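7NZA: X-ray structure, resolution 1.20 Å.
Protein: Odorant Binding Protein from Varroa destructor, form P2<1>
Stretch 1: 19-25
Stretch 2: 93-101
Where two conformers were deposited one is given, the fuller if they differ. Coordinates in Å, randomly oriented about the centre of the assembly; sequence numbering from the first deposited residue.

Stretch 1 (19-25) GKCEQLK
Stretch 2, residues 93-101: NKKLDSEVE

Two stretches far apart in one chain can pack without one direct hydrogen bond between them, where side-chain packing and bridging waters make the contact. Here 428 Å² is buried, and Gln23, Lys94 and Leu96 cover the most.

Stretch 1 makes a short 3-10 turn, with Leu24 N bonded to Cys21 O (3.0 Å) and Lys25 N to Glu22 O (3.1 Å). Stretch 2 leaves a helix at Lys95 (phi 63°, psi 48°), runs extended through Leu96 and Asp97, and re-enters helix at Ser98. In register, Gln23 CA lies 5.9 Å from Lys94 CA, and Lys20 CA 7.9 Å from Val100 CA.

Gln23 points its CA-to-CB bond toward stretch 2, which sets CB 3.3 Å from Lys94 O; chi1 m and chi2 p then place OE1. Its aliphatic part packs on stretch 2, while OE1 accepts from a water (2.8 Å) that also donates to Lys20 O (2.7 Å) and accepts from Asp97 N (2.9 Å).

Leu96 (m, t) starts sideways, but its end comes nearer. Its branched apolar side chain suits a buried place: CD2 sits 3.9 Å from Leu24 CG and 4.0 Å from Cys21 SG, which also meets Val100 CG1 at 3.6 Å.

Lys94 (m, m, t, t) suits a partly exposed site: its CG lies 3.7 Å from Leu24 CD2, while NZ donates to a second water (2.9 Å) that donates to Gln23 O (2.8 Å) and Lys25 O (2.9 Å).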

# COMPACT_ATOMS: atom_id res chain seq x y z
N GLY A 19 -14.11 7.84 -7.64
CA GLY A 19 -15.52 7.94 -8.02
C GLY A 19 -16.11 9.30 -7.66
O GLY A 19 -15.58 10.36 -7.94
N LYS A 20 -17.20 9.25 -6.94
CA LYS A 20 -18.01 10.39 -6.43
C LYS A 20 -17.43 10.97 -5.15
O LYS A 20 -18.08 11.85 -4.53
CB LYS A 20 -19.49 10.00 -6.24
CG LYS A 20 -20.17 9.48 -7.50
CD LYS A 20 -21.66 9.17 -7.37
CE LYS A 20 -22.02 8.52 -6.05
NZ LYS A 20 -23.45 8.10 -5.99
N CYS A 21 -16.31 10.43 -4.64
CA CYS A 21 -15.86 10.69 -3.27
C CYS A 21 -14.37 11.03 -3.21
O CYS A 21 -13.67 10.50 -2.38
CB CYS A 21 -16.21 9.47 -2.43
SG CYS A 21 -17.99 9.22 -2.33
N GLU A 22 -13.92 11.96 -4.05
CA GLU A 22 -12.54 12.44 -4.05
C GLU A 22 -12.18 12.99 -2.68
O GLU A 22 -11.00 12.90 -2.29
CB GLU A 22 -12.36 13.49 -5.14
CG GLU A 22 -12.33 12.94 -6.54
CD GLU A 22 -11.05 12.21 -6.97
OE1 GLU A 22 -9.99 12.35 -6.32
OE2 GLU A 22 -11.12 11.54 -8.02
N GLN A 23 -13.15 13.47 -1.91
CA GLN A 23 -12.87 14.04 -0.57
C GLN A 23 -12.29 12.99 0.37
O GLN A 23 -11.77 13.34 1.42
CB GLN A 23 -14.14 14.60 0.06
CG GLN A 23 -14.71 15.81 -0.70
CD GLN A 23 -15.59 15.41 -1.84
OE1 GLN A 23 -15.81 14.26 -2.23
NE2 GLN A 23 -16.21 16.46 -2.42
N LEU A 24 -12.46 11.70 0.08
CA LEU A 24 -11.97 10.66 1.02
C LEU A 24 -10.50 10.32 0.81
O LEU A 24 -9.96 9.52 1.57
CB LEU A 24 -12.85 9.42 0.89
CG LEU A 24 -14.32 9.62 1.26
CD1 LEU A 24 -15.11 8.31 1.20
CD2 LEU A 24 -14.48 10.26 2.63
N LYS A 25 -9.92 10.81 -0.27
CA LYS A 25 -8.49 10.49 -0.52
C LYS A 25 -7.67 11.07 0.62
O LYS A 25 -7.80 12.26 0.89
CB LYS A 25 -8.12 11.08 -1.87
CG LYS A 25 -6.66 10.87 -2.28
CD LYS A 25 -6.48 11.75 -3.50
CE LYS A 25 -5.29 11.51 -4.37
NZ LYS A 25 -5.49 12.20 -5.69
N ASN A 93 -16.85 15.64 8.52
CA ASN A 93 -15.79 16.65 8.31
C ASN A 93 -15.18 16.49 6.93
O ASN A 93 -14.42 17.43 6.53
CB ASN A 93 -14.75 16.60 9.43
CG ASN A 93 -15.27 17.22 10.72
OD1 ASN A 93 -16.25 17.96 10.72
ND2 ASN A 93 -14.58 16.94 11.81
N LYS A 94 -15.38 15.40 6.21
CA LYS A 94 -14.82 15.23 4.86
C LYS A 94 -15.55 16.13 3.87
O LYS A 94 -15.06 16.28 2.73
CB LYS A 94 -14.97 13.76 4.44
CG LYS A 94 -14.22 12.75 5.30
CD LYS A 94 -12.73 12.94 5.21
CE LYS A 94 -11.97 11.78 5.83
NZ LYS A 94 -10.52 12.00 5.67
N LYS A 95 -16.77 16.56 4.18
CA LYS A 95 -17.52 17.45 3.28
C LYS A 95 -17.81 16.78 1.95
O LYS A 95 -17.63 17.37 0.88
CB LYS A 95 -16.79 18.80 3.13
CG LYS A 95 -16.69 19.58 4.44
CD LYS A 95 -18.00 19.62 5.18
CE LYS A 95 -18.53 20.93 5.71
NZ LYS A 95 -19.89 20.72 6.27
N LEU A 96 -18.31 15.55 2.02
CA LEU A 96 -18.82 14.82 0.84
C LEU A 96 -20.00 15.61 0.25
O LEU A 96 -20.72 16.31 1.02
CB LEU A 96 -19.29 13.42 1.30
CG LEU A 96 -18.17 12.45 1.69
CD1 LEU A 96 -18.76 11.21 2.39
CD2 LEU A 96 -17.33 12.02 0.47
N ASP A 97 -20.35 15.31 -0.97
CA ASP A 97 -21.62 15.82 -1.56
C ASP A 97 -22.78 15.35 -0.69
O ASP A 97 -22.75 14.21 -0.18
CB ASP A 97 -21.68 15.35 -3.01
CG ASP A 97 -20.62 16.01 -3.91
OD1 ASP A 97 -20.03 17.03 -3.51
OD2 ASP A 97 -20.31 15.47 -4.99
N SER A 98 -23.81 16.18 -0.52
CA SER A 98 -24.87 15.93 0.49
C SER A 98 -25.52 14.55 0.30
O SER A 98 -25.78 13.90 1.35
CB SER A 98 -25.91 17.05 0.50
OG SER A 98 -25.28 18.28 0.82
N GLU A 99 -25.82 14.13 -0.93
CA GLU A 99 -26.61 12.88 -1.15
C GLU A 99 -25.69 11.72 -0.72
O GLU A 99 -26.17 10.77 -0.06
CB GLU A 99 -27.02 12.68 -2.62
N VAL A 100 -24.42 11.76 -1.11
CA VAL A 100 -23.43 10.73 -0.71
C VAL A 100 -23.28 10.75 0.80
O VAL A 100 -23.26 9.67 1.39
CB VAL A 100 -22.10 10.99 -1.39
CG1 VAL A 100 -21.00 10.20 -0.72
CG2 VAL A 100 -22.24 10.67 -2.87
N GLU A 101 -23.11 11.90 1.42
CA GLU A 101 -22.94 11.97 2.86
C GLU A 101 -24.11 11.23 3.51
O GLU A 101 -23.92 10.50 4.50
CB GLU A 101 -22.77 13.41 3.34
CG GLU A 101 -22.66 13.47 4.84
CD GLU A 101 -22.60 14.84 5.47
OE1 GLU A 101 -21.54 15.47 5.40
OE2 GLU A 101 -23.63 15.29 6.05
O HOH W 1 -18.57 13.61 -2.50
O HOH W 2 -9.60 12.84 3.10